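Local structure of methylaspartate ammonia-lyase (Citrobacter amalonaticus, 1KKO) at residues I330-L335 / H339-A344; A355-T360 / H373-A378; F32-D37 / S45-G50; P41-V46 / D81-A86; L245-D248 / R253-E256. The protein catalyses the reversible anti elimination of ammonia from L-threo-3-methylaspartate to give mesaconate, as a magnesium-dependent homodimeric lyase of the enolase superfamily. All coordinates share one frame; numbering follows the deposited sequence.

Contact 1: I330-L335 / H339-A344; sequences IKTPDL and HNIVDA. With SO4 (sulfate ion), chain C.
Ile330, the last residue of barrel strand 327-330, meets helix 339-351 with both of its branches. CD1 reaches the methyl of Ala344 at 4.0 Å, while CG2, anti to the backbone N (chi1 -61° for CG1), lies 4.2 Å from CG2 of Ile341. Lys331, the proton acceptor of the reaction, points away from the helix. Its chain runs extended and then bends at the last torsion (chi4 80°), and NZ donates to O4 of the sulfate at 2.7 Å; NZ is also hydrogen-bonded to the backbone O of Gly359 and to OE1 of Gln329. Thr332 begins the 3-10 turn 332-335 and offers carbon to the helix, its CB standing 3.6 Å from CD1 of Ile341; its hydroxyl is engaged by Tyr132. At the end of the turn, Leu335 sends CD2 over the first turn of the helix, 3.5 Å from the carbonyl O of Asn340 and 4.0 Å from CB of Ala344. The side chains that meet the helix do so chiefly through carbon, joining a barrel strand to the helix that follows it. At the strand end, successive residues divide the work: Ile330 packs on the helix, whereas Lys331 carries NZ to the anion in the active site.

Contact 2: A355-T360 / H373-A378; sequences AYQGGT and HVALAA. With SO4 (sulfate ion), chain C.
Strand 354-357 and helix 365-378 are the first two elements of a beta-alpha-beta unit in the TIM barrel, and their contact rests on one long side chain, that of Gln357. CG is anti to the backbone N (chi1 -167°) and the chain stays extended beyond it, which carries the terminal amide across the gap to the helix. There OE1 of Gln357 lies 3.4 Å from CA of Ala375 and 3.5 Å from its CB, so that the amide oxygen meets carbon. The same oxygen is 3.7 Å from CG1 of Val374, whose side chain crosses that of the glutamine at about a right angle. NE2 sits 3.8 Å from the methyl of Ala375 and donates to the backbone O of Cys371, one turn earlier on the helix, a bond that fixes the rotation of the buried amide. Met383 of strand 382-384, which completes the unit, packs on both Gln357 and Ala375. Beyond the strand the chain turns through Gly358 and Gly359, the latter at positive phi (143°), into the substrate site. Thr360, assigned to substrate binding, donates from OG1 to O1 of the sulfate over a short 2.5 Å; the backbone N of Cys361 and NE2 of Gln172 bind the same anion, which probably came from the crystallisation liquor.

Contact 3: F32-D37 / S45-G50; sequences FIYTGD and SVRQAG
This surface contact of the N-terminal domain lays Phe32, the short strand 33-34 and the loop after it against the start of strand 47-59; its centre is the guanidinium of Arg47, held between two aromatic side chains. Over one face is the Phe32 ring in a cation-pi arrangement: NH2 of Arg47 stands over the ring centre, CZ of Arg47 is 4.1 Å from the centroid of the Phe32 ring, and the planes are 31° apart. Over the opposite face comes CE2 of Tyr34, 3.8 Å from CZ of Arg47; here the planes are 67° apart and NH1 lies at the edge of the tyrosine ring. The bend of the arginine at chi3 (-77°) lets NH2 also donate to the backbone O of Phe32 at 2.9 Å, while NE forms a salt bridge with Asp18. CB of Tyr34 packs 3.4 Å from CG1 of Val46. Water joins the backbones: one molecule links Tyr34 O with Arg47 N, another Gly36 O with Val46 N. Asp182 of the second subunit accepts a bond from the backbone N of Phe32, placing the contact at the dimer interface. Strand 47-59 is the middle strand of a three-stranded antiparallel sheet, as expected of enolase-superfamily N-terminal domains.

Contact 4: P41-V46 / D81-A86; sequences PGFTSV and DPLFLA
Leu83 holds CG between its own backbone N and carbonyl carbon (chi1 77°), with the chain extended beyond, and this carries both methyls to the loop 41-46. Phe43 turns its ring beside its own backbone N (chi1 -77°) and thereby offers a face to the leucine. CD1 of Leu83 stands over the middle of that face in a CH-pi contact, 3.8 Å from the centroid of the Phe43 ring and only 7° off the ring normal. CD1 of Leu83 is accordingly almost equidistant from the six ring carbons, 3.8 Å from CD1 of Phe43 and 4.1 Å from CE2 of Phe43. The other branch lies against the backbone of Gly42, with CD2 of Leu83 3.5 Å from C of Gly42. Gly42, having no side chain, lets this methyl lie directly against its backbone, which here has positive phi. A water molecule also bridges the two loops, donating to Pro41 O at 2.7 Å and accepting from Leu83 N at 2.9 Å. Phe17 of strand 3-18 and Gln48 of strand 47-59 both pack on Phe43 and Leu83, so the pair sits beside these two antiparallel neighbours. Beyond Leu83, the second loop leads through Leu85 at the N-cap position into helix 86-101, whose first residue, Ala86, donates its backbone N to Glu51.

Contact 5: L245-D248 / R253-E256; sequences LIFD and RCAE
Phe247 and Arg253 cross at a slant, and their surer contacts lie near the backbone. CB of Phe247 is 3.8 Å from CB of Arg253, and the backbone O of Arg253 stands over the centre of the phenyl ring. Opposite that carbonyl, the second ring face is taken by CG1 of the preceding Ile246. All this happens where the chain leaves helix 242-246 at Phe247 and enters helix 251-260 of the TIM-barrel domain after a short connection, so the ring is wedged between the end of one helix and the first turns of the next. SG of Cys254 packs 4.1 Å from CB of Phe247. The far end of the arginine is less certain. As modelled, a bend at chi3 (63°) folds it back over the backbone of Phe247, the guanidinium plane stands 78° from that of the ring, and NH2 comes in at the ring edge; but the guanidinium is placed too close to the Asp248 carboxylate, so its orientation and this edge contact are doubtful. Asp248 and Arg253 form a salt bridge at the exposed side, of doubtful geometry for the same reason. Tyr257, further along helix 251-260, also meets the Phe247 ring.

How the contacts relate
Contacts 1 and 2 are joined directly, their centres 8 Å apart, on adjacent barrel strands. Ile330 N probably bonds to Tyr356 O (2.8 Å), and the two helices meet where CG2 of Ile341 lies 3.7 Å from CG1 of Val374. Both reach the same sulfate, contact 1 through Lys331 and contact 2 through Thr360, and so share the active site. Contacts 3 and 4 form a second pair in the N-terminal domain, with centres 11 Å apart; they share Ser45 and Val46, and Gln48 carries the touch between them. Contact 4 approaches contact 1 to about 5 Å between nearest atoms without touching it. Contact 5 is remote, its centre about 30 Å or more from those of the others.

Contact 1: I330-L335 / H339-A344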
# COMPACT_ATOMS: atom_id res chain seq x y z
N ILE A 330 -1.86 -10.77 18.54
CA ILE A 330 -1.25 -9.61 19.17
C ILE A 330 -1.52 -8.49 18.16
O ILE A 330 -0.82 -8.35 17.15
CB ILE A 330 0.25 -9.91 19.38
CG1 ILE A 330 0.41 -11.14 20.30
CG2 ILE A 330 1.01 -8.71 19.94
CD1 ILE A 330 1.84 -11.65 20.39
N LYS A 331 -2.60 -7.75 18.39
CA LYS A 331 -3.07 -6.77 17.41
C LYS A 331 -2.31 -5.49 17.68
O LYS A 331 -2.69 -4.66 18.51
CB LYS A 331 -4.58 -6.59 17.50
CG LYS A 331 -5.13 -5.80 16.33
CD LYS A 331 -6.64 -5.83 16.27
CE LYS A 331 -7.17 -5.55 14.88
NZ LYS A 331 -7.10 -6.74 14.02
N THR A 332 -1.22 -5.33 16.95
CA THR A 332 -0.17 -4.42 17.36
C THR A 332 -0.56 -3.01 17.83
O THR A 332 -0.09 -2.60 18.85
CB THR A 332 0.98 -4.36 16.33
OG1 THR A 332 0.51 -3.86 15.07
CG2 THR A 332 1.58 -5.76 16.07
N PRO A 333 -1.43 -2.25 17.14
CA PRO A 333 -1.68 -0.89 17.63
C PRO A 333 -2.32 -0.88 19.02
O PRO A 333 -2.14 0.06 19.77
CB PRO A 333 -2.64 -0.31 16.57
CG PRO A 333 -2.47 -1.16 15.38
CD PRO A 333 -2.20 -2.54 15.92
N ASP A 334 -3.06 -1.93 19.34
CA ASP A 334 -3.75 -1.99 20.62
C ASP A 334 -2.83 -2.21 21.82
O ASP A 334 -3.27 -2.05 22.95
CB ASP A 334 -4.79 -3.09 20.59
CG ASP A 334 -5.96 -2.78 19.69
OD1 ASP A 334 -6.36 -1.59 19.59
OD2 ASP A 334 -6.55 -3.70 19.09
N LEU A 335 -1.59 -2.57 21.58
CA LEU A 335 -0.64 -2.78 22.67
C LEU A 335 0.04 -1.49 23.08
O LEU A 335 0.78 -1.48 24.04
CB LEU A 335 0.42 -3.82 22.30
CG LEU A 335 -0.06 -5.26 22.43
CD1 LEU A 335 -0.82 -5.72 21.20
CD2 LEU A 335 1.09 -6.18 22.73
N HIS A 339 7.38 -1.94 22.28
CA HIS A 339 8.13 -2.80 23.19
C HIS A 339 7.19 -3.85 23.79
O HIS A 339 7.61 -4.96 24.10
CB HIS A 339 8.82 -2.01 24.29
CG HIS A 339 7.89 -1.22 25.15
ND1 HIS A 339 7.01 -0.29 24.64
CD2 HIS A 339 7.72 -1.22 26.49
CE1 HIS A 339 6.33 0.25 25.64
NE2 HIS A 339 6.75 -0.29 26.77
N ASN A 340 5.91 -3.50 23.94
CA ASN A 340 4.92 -4.44 24.46
C ASN A 340 4.70 -5.59 23.48
O ASN A 340 4.36 -6.69 23.89
CB ASN A 340 3.59 -3.74 24.75
CG ASN A 340 3.68 -2.72 25.86
OD1 ASN A 340 3.17 -1.60 25.74
ND2 ASN A 340 4.33 -3.10 26.94
N ILE A 341 4.84 -5.34 22.18
CA ILE A 341 4.72 -6.42 21.21
C ILE A 341 5.85 -7.42 21.43
O ILE A 341 5.63 -8.64 21.41
CB ILE A 341 4.81 -5.93 19.75
CG1 ILE A 341 3.75 -4.89 19.42
CG2 ILE A 341 4.69 -7.12 18.80
CD1 ILE A 341 4.07 -4.15 18.13
N VAL A 342 7.07 -6.91 21.58
CA VAL A 342 8.22 -7.78 21.78
C VAL A 342 7.98 -8.63 23.04
O VAL A 342 8.13 -9.84 23.01
CB VAL A 342 9.54 -7.00 21.93
CG1 VAL A 342 10.70 -7.95 22.08
CG2 VAL A 342 9.78 -6.07 20.72
N ASP A 343 7.60 -7.99 24.13
CA ASP A 343 7.38 -8.73 25.37
C ASP A 343 6.26 -9.75 25.21
O ASP A 343 6.35 -10.85 25.73
CB ASP A 343 7.07 -7.77 26.51
CG ASP A 343 8.29 -7.01 26.97
OD1 ASP A 343 9.43 -7.51 26.82
OD2 ASP A 343 8.18 -5.90 27.52
N ALA A 344 5.19 -9.38 24.51
CA ALA A 344 4.08 -10.30 24.31
C ALA A 344 4.49 -11.52 23.49
O ALA A 344 4.16 -12.66 23.84
CB ALA A 344 2.93 -9.60 23.65
S SO4 C . -8.53 -5.25 10.89
O1 SO4 C . -8.33 -4.06 11.75
O2 SO4 C . -10.01 -5.21 10.59
O3 SO4 C . -7.75 -5.13 9.67
O4 SO4 C . -8.23 -6.54 11.56

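Contact 2: A355-T360 / H373-A378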
# COMPACT_ATOMS: atom_id res chain seq x y z
N ALA A 355 2.32 -17.15 18.77
CA ALA A 355 2.16 -15.71 18.67
C ALA A 355 1.87 -15.29 17.23
O ALA A 355 2.66 -15.54 16.34
CB ALA A 355 3.40 -15.03 19.16
N TYR A 356 0.71 -14.68 17.03
CA TYR A 356 0.33 -14.11 15.74
C TYR A 356 0.47 -12.59 15.87
O TYR A 356 -0.30 -11.94 16.58
CB TYR A 356 -1.09 -14.56 15.35
CG TYR A 356 -1.77 -13.74 14.29
CD1 TYR A 356 -1.06 -13.10 13.27
CD2 TYR A 356 -3.15 -13.60 14.32
CE1 TYR A 356 -1.74 -12.35 12.31
CE2 TYR A 356 -3.82 -12.85 13.37
CZ TYR A 356 -3.11 -12.22 12.39
OH TYR A 356 -3.78 -11.44 11.47
N GLN A 357 1.53 -12.05 15.26
CA GLN A 357 1.76 -10.61 15.30
C GLN A 357 0.91 -10.00 14.21
O GLN A 357 1.24 -10.02 13.03
CB GLN A 357 3.24 -10.29 15.11
CG GLN A 357 3.56 -8.84 15.45
CD GLN A 357 4.99 -8.49 15.18
OE1 GLN A 357 5.90 -9.07 15.77
NE2 GLN A 357 5.19 -7.53 14.29
N GLY A 358 -0.25 -9.51 14.63
CA GLY A 358 -1.26 -9.05 13.71
C GLY A 358 -1.18 -7.55 13.48
O GLY A 358 -0.11 -7.00 13.24
N GLY A 359 -2.33 -6.90 13.56
CA GLY A 359 -2.41 -5.49 13.25
C GLY A 359 -3.72 -5.21 12.56
O GLY A 359 -4.72 -5.90 12.79
N THR A 360 -3.73 -4.19 11.72
CA THR A 360 -4.96 -3.75 11.09
C THR A 360 -4.73 -3.28 9.68
O THR A 360 -3.65 -2.79 9.33
CB THR A 360 -5.56 -2.61 11.94
OG1 THR A 360 -6.77 -2.10 11.34
CG2 THR A 360 -4.61 -1.42 12.08
N HIS A 373 10.43 -5.33 11.64
CA HIS A 373 11.64 -5.41 12.45
C HIS A 373 11.37 -6.01 13.81
O HIS A 373 12.17 -6.80 14.31
CB HIS A 373 12.29 -4.04 12.57
CG HIS A 373 12.90 -3.58 11.29
ND1 HIS A 373 14.26 -3.59 11.06
CD2 HIS A 373 12.32 -3.15 10.14
CE1 HIS A 373 14.48 -3.18 9.82
NE2 HIS A 373 13.33 -2.89 9.25
N VAL A 374 10.26 -5.65 14.42
CA VAL A 374 9.86 -6.26 15.67
C VAL A 374 9.74 -7.76 15.51
O VAL A 374 10.24 -8.51 16.34
CB VAL A 374 8.57 -5.64 16.15
CG1 VAL A 374 7.96 -6.43 17.29
CG2 VAL A 374 8.81 -4.17 16.55
N ALA A 375 9.12 -8.22 14.42
CA ALA A 375 8.90 -9.64 14.20
C ALA A 375 10.19 -10.39 13.93
O ALA A 375 10.40 -11.49 14.43
CB ALA A 375 7.92 -9.85 13.06
N LEU A 376 11.07 -9.81 13.13
CA LEU A 376 12.31 -10.49 12.80
C LEU A 376 13.14 -10.73 14.05
O LEU A 376 13.87 -11.72 14.12
CB LEU A 376 13.11 -9.69 11.78
CG LEU A 376 12.61 -9.80 10.35
CD1 LEU A 376 13.37 -8.83 9.46
CD2 LEU A 376 12.74 -11.23 9.83
N ALA A 377 13.02 -9.84 15.02
CA ALA A 377 13.73 -9.98 16.28
C ALA A 377 13.04 -10.95 17.24
O ALA A 377 13.67 -11.85 17.78
CB ALA A 377 13.89 -8.64 16.95
N ALA A 378 11.74 -10.79 17.43
CA ALA A 378 11.00 -11.52 18.46
C ALA A 378 10.55 -12.91 18.06
O ALA A 378 10.31 -13.75 18.93
CB ALA A 378 9.82 -10.68 18.94
S SO4 C . -8.53 -5.25 10.89
O1 SO4 C . -8.33 -4.06 11.75
O2 SO4 C . -10.01 -5.21 10.59
O3 SO4 C . -7.75 -5.13 9.67
O4 SO4 C . -8.23 -6.54 11.56

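Contact 3: F32-D37 / S45-G50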
# COMPACT_ATOMS: atom_id res chain seq x y z
N PHE A 32 -19.99 2.47 -0.94
CA PHE A 32 -19.04 2.22 0.15
C PHE A 32 -19.49 2.82 1.47
O PHE A 32 -18.85 2.59 2.50
CB PHE A 32 -17.71 2.85 -0.23
CG PHE A 32 -16.52 2.34 0.54
CD1 PHE A 32 -16.07 1.04 0.39
CD2 PHE A 32 -15.81 3.19 1.38
CE1 PHE A 32 -14.96 0.60 1.07
CE2 PHE A 32 -14.70 2.74 2.05
CZ PHE A 32 -14.29 1.44 1.91
N ILE A 33 -20.57 3.58 1.45
CA ILE A 33 -21.02 4.34 2.59
C ILE A 33 -22.06 3.58 3.40
O ILE A 33 -23.05 3.12 2.84
CB ILE A 33 -21.63 5.70 2.10
CG1 ILE A 33 -20.67 6.43 1.16
CG2 ILE A 33 -22.01 6.58 3.29
CD1 ILE A 33 -19.31 6.67 1.73
N TYR A 34 -21.85 3.45 4.69
CA TYR A 34 -22.88 2.86 5.56
C TYR A 34 -23.88 3.93 5.93
O TYR A 34 -23.50 5.06 6.23
CB TYR A 34 -22.25 2.25 6.81
CG TYR A 34 -21.69 0.88 6.59
CD1 TYR A 34 -22.54 -0.21 6.43
CD2 TYR A 34 -20.33 0.65 6.52
CE1 TYR A 34 -22.04 -1.48 6.22
CE2 TYR A 34 -19.83 -0.63 6.31
CZ TYR A 34 -20.69 -1.69 6.16
OH TYR A 34 -20.23 -2.97 5.94
N THR A 35 -25.16 3.56 5.93
CA THR A 35 -26.22 4.51 6.24
C THR A 35 -26.66 4.43 7.69
O THR A 35 -26.22 3.57 8.44
CB THR A 35 -27.42 4.29 5.32
OG1 THR A 35 -27.91 2.96 5.48
CG2 THR A 35 -27.03 4.40 3.85
N GLY A 36 -27.57 5.33 8.06
CA GLY A 36 -28.02 5.42 9.43
C GLY A 36 -27.02 6.17 10.28
O GLY A 36 -26.00 6.69 9.78
N ASP A 37 -27.30 6.23 11.57
CA ASP A 37 -26.46 6.92 12.53
C ASP A 37 -25.49 5.94 13.20
O ASP A 37 -25.80 4.76 13.36
CB ASP A 37 -27.32 7.56 13.62
CG ASP A 37 -28.24 8.63 13.08
OD1 ASP A 37 -27.89 9.29 12.08
OD2 ASP A 37 -29.35 8.88 13.59
N SER A 45 -19.95 9.31 11.86
CA SER A 45 -20.54 8.56 10.74
C SER A 45 -20.22 7.10 10.99
O SER A 45 -19.29 6.79 11.73
CB SER A 45 -19.97 8.97 9.39
OG SER A 45 -20.28 10.31 9.08
N VAL A 46 -20.96 6.18 10.38
CA VAL A 46 -20.69 4.76 10.59
C VAL A 46 -19.30 4.40 10.05
O VAL A 46 -18.59 3.57 10.64
CB VAL A 46 -21.80 3.87 9.99
CG1 VAL A 46 -21.42 2.41 10.10
CG2 VAL A 46 -23.11 4.10 10.73
N ARG A 47 -18.92 5.02 8.93
CA ARG A 47 -17.62 4.81 8.34
C ARG A 47 -16.97 6.17 8.12
O ARG A 47 -17.59 7.08 7.56
CB ARG A 47 -17.75 4.05 7.03
CG ARG A 47 -16.54 4.03 6.16
CD ARG A 47 -16.63 3.01 5.06
NE ARG A 47 -16.38 1.68 5.58
CZ ARG A 47 -16.56 0.57 4.90
NH1 ARG A 47 -16.23 -0.59 5.45
NH2 ARG A 47 -17.11 0.60 3.69
N GLN A 48 -15.72 6.30 8.58
CA GLN A 48 -14.95 7.53 8.49
C GLN A 48 -13.57 7.22 7.92
O GLN A 48 -13.02 6.15 8.14
CB GLN A 48 -14.81 8.18 9.88
CG GLN A 48 -16.13 8.70 10.42
CD GLN A 48 -16.03 9.33 11.78
OE1 GLN A 48 -16.85 9.03 12.64
NE2 GLN A 48 -15.02 10.17 11.99
N ALA A 49 -13.03 8.16 7.16
CA ALA A 49 -11.68 8.01 6.63
C ALA A 49 -10.69 7.68 7.74
O ALA A 49 -10.69 8.30 8.79
CB ALA A 49 -11.24 9.28 5.97
N GLY A 50 -9.83 6.70 7.51
CA GLY A 50 -8.80 6.38 8.48
C GLY A 50 -7.74 7.47 8.49
O GLY A 50 -7.31 7.94 7.44
O HOH W 1 -20.87 5.76 6.74
O HOH W 2 -23.37 7.27 9.11

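Contact 4: P41-V46 / D81-A86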
# COMPACT_ATOMS: atom_id res chain seq x y z
N PRO A 41 -19.19 5.69 20.63
CA PRO A 41 -18.69 7.01 21.02
C PRO A 41 -17.52 7.45 20.16
O PRO A 41 -16.64 6.64 19.87
CB PRO A 41 -18.24 6.82 22.48
CG PRO A 41 -18.75 5.50 22.93
CD PRO A 41 -19.20 4.73 21.74
N GLY A 42 -17.53 8.71 19.75
CA GLY A 42 -16.47 9.28 18.93
C GLY A 42 -16.86 9.33 17.47
O GLY A 42 -16.49 10.26 16.75
N PHE A 43 -17.62 8.34 17.03
CA PHE A 43 -18.02 8.27 15.62
C PHE A 43 -19.10 9.27 15.28
O PHE A 43 -20.12 9.37 15.98
CB PHE A 43 -18.51 6.87 15.26
CG PHE A 43 -17.41 5.86 15.08
CD1 PHE A 43 -16.97 5.53 13.80
CD2 PHE A 43 -16.84 5.24 16.17
CE1 PHE A 43 -15.97 4.58 13.64
CE2 PHE A 43 -15.84 4.31 16.02
CZ PHE A 43 -15.41 3.97 14.75
N THR A 44 -18.88 10.01 14.21
CA THR A 44 -19.90 10.92 13.70
C THR A 44 -20.55 10.36 12.44
O THR A 44 -21.56 10.87 11.98
CB THR A 44 -19.36 12.32 13.46
OG1 THR A 44 -18.12 12.25 12.73
CG2 THR A 44 -18.99 13.00 14.76
N SER A 45 -19.95 9.31 11.86
CA SER A 45 -20.54 8.56 10.74
C SER A 45 -20.22 7.10 10.99
O SER A 45 -19.29 6.79 11.73
CB SER A 45 -19.97 8.97 9.39
OG SER A 45 -20.28 10.31 9.08
N VAL A 46 -20.96 6.18 10.38
CA VAL A 46 -20.69 4.76 10.59
C VAL A 46 -19.30 4.40 10.05
O VAL A 46 -18.59 3.57 10.64
CB VAL A 46 -21.80 3.87 9.99
CG1 VAL A 46 -21.42 2.41 10.10
CG2 VAL A 46 -23.11 4.10 10.73
N ASP A 81 -9.18 1.56 22.54
CA ASP A 81 -9.26 3.00 22.63
C ASP A 81 -10.12 3.52 21.48
O ASP A 81 -10.35 2.82 20.51
CB ASP A 81 -7.86 3.58 22.58
CG ASP A 81 -7.13 3.47 23.90
OD1 ASP A 81 -7.59 2.78 24.84
OD2 ASP A 81 -6.04 4.05 24.08
N PRO A 82 -10.58 4.76 21.60
CA PRO A 82 -11.48 5.35 20.60
C PRO A 82 -10.87 5.58 19.22
O PRO A 82 -9.66 5.51 19.09
CB PRO A 82 -11.83 6.71 21.23
CG PRO A 82 -11.44 6.63 22.62
CD PRO A 82 -10.31 5.67 22.72
N LEU A 83 -11.67 5.89 18.20
CA LEU A 83 -11.09 6.21 16.90
C LEU A 83 -10.17 7.41 17.08
O LEU A 83 -10.35 8.23 17.99
CB LEU A 83 -12.13 6.42 15.80
CG LEU A 83 -12.88 7.76 15.76
CD1 LEU A 83 -13.90 7.69 14.63
CD2 LEU A 83 -13.57 8.09 17.06
N PHE A 84 -9.22 7.51 16.17
CA PHE A 84 -8.10 8.41 16.29
C PHE A 84 -8.08 9.40 15.14
O PHE A 84 -7.74 9.05 14.01
CB PHE A 84 -6.83 7.55 16.28
CG PHE A 84 -5.56 8.32 16.43
CD1 PHE A 84 -5.17 8.80 17.68
CD2 PHE A 84 -4.74 8.54 15.35
CE1 PHE A 84 -3.99 9.51 17.81
CE2 PHE A 84 -3.57 9.26 15.49
CZ PHE A 84 -3.20 9.74 16.72
N LEU A 85 -8.42 10.65 15.45
CA LEU A 85 -8.48 11.72 14.45
C LEU A 85 -7.40 12.77 14.66
O LEU A 85 -7.20 13.25 15.77
CB LEU A 85 -9.86 12.36 14.45
CG LEU A 85 -11.04 11.42 14.17
CD1 LEU A 85 -12.31 12.25 13.99
CD2 LEU A 85 -10.81 10.56 12.94
N ALA A 86 -6.70 13.12 13.58
CA ALA A 86 -5.57 14.06 13.68
C ALA A 86 -5.94 15.44 14.22
O ALA A 86 -5.15 16.06 14.94
CB ALA A 86 -4.88 14.19 12.34
O HOH W 3 -14.42 5.36 19.01

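Contact 5: L245-D248 / R253-E256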
# COMPACT_ATOMS: atom_id res chain seq x y z
N LEU A 245 -22.70 -17.87 17.77
CA LEU A 245 -24.09 -17.45 17.57
C LEU A 245 -24.99 -18.56 17.07
O LEU A 245 -26.16 -18.63 17.48
CB LEU A 245 -24.17 -16.27 16.61
CG LEU A 245 -23.55 -14.96 17.09
CD1 LEU A 245 -23.69 -13.92 16.01
CD2 LEU A 245 -24.18 -14.47 18.38
N ILE A 246 -24.50 -19.44 16.21
CA ILE A 246 -25.35 -20.49 15.65
C ILE A 246 -25.41 -21.73 16.51
O ILE A 246 -26.27 -22.58 16.29
CB ILE A 246 -24.97 -20.86 14.19
CG1 ILE A 246 -23.55 -21.41 14.10
CG2 ILE A 246 -25.15 -19.65 13.29
CD1 ILE A 246 -23.30 -22.18 12.81
N PHE A 247 -24.54 -21.84 17.51
CA PHE A 247 -24.55 -23.02 18.38
C PHE A 247 -24.89 -22.71 19.84
O PHE A 247 -24.41 -23.38 20.76
CB PHE A 247 -23.23 -23.77 18.27
CG PHE A 247 -22.98 -24.32 16.91
CD1 PHE A 247 -23.87 -25.22 16.34
CD2 PHE A 247 -21.88 -23.91 16.17
CE1 PHE A 247 -23.65 -25.72 15.08
CE2 PHE A 247 -21.66 -24.40 14.92
CZ PHE A 247 -22.54 -25.30 14.36
N ASP A 248 -25.70 -21.68 20.06
CA ASP A 248 -26.17 -21.38 21.41
C ASP A 248 -25.02 -21.12 22.40
O ASP A 248 -25.17 -21.37 23.60
CB ASP A 248 -27.04 -22.54 21.93
CG ASP A 248 -28.14 -22.97 20.93
OD1 ASP A 248 -28.14 -24.14 20.48
OD2 ASP A 248 -29.04 -22.22 20.56
N ARG A 253 -20.50 -27.78 21.05
CA ARG A 253 -21.08 -27.79 19.71
C ARG A 253 -20.20 -26.97 18.76
O ARG A 253 -20.05 -27.30 17.59
CB ARG A 253 -22.51 -27.25 19.74
CG ARG A 253 -23.51 -28.22 20.38
CD ARG A 253 -24.86 -27.60 20.68
NE ARG A 253 -25.57 -27.16 19.48
CZ ARG A 253 -26.51 -26.23 19.48
NH1 ARG A 253 -26.86 -25.64 20.62
NH2 ARG A 253 -27.10 -25.87 18.35
N CYS A 254 -19.63 -25.89 19.29
CA CYS A 254 -18.72 -25.06 18.51
C CYS A 254 -17.53 -25.89 18.08
O CYS A 254 -17.15 -25.89 16.90
CB CYS A 254 -18.27 -23.85 19.33
SG CYS A 254 -19.53 -22.57 19.54
N ALA A 255 -16.95 -26.63 19.02
CA ALA A 255 -15.78 -27.45 18.73
C ALA A 255 -16.10 -28.55 17.73
O ALA A 255 -15.31 -28.83 16.84
CB ALA A 255 -15.22 -28.04 20.00
N GLU A 256 -17.27 -29.17 17.87
CA GLU A 256 -17.67 -30.20 16.93
C GLU A 256 -17.69 -29.65 15.51
O GLU A 256 -17.18 -30.29 14.58
CB GLU A 256 -19.06 -30.74 17.28
CG GLU A 256 -19.63 -31.70 16.25
CD GLU A 256 -21.08 -32.07 16.52
OE1 GLU A 256 -21.79 -31.29 17.19
OE2 GLU A 256 -21.50 -33.14 16.05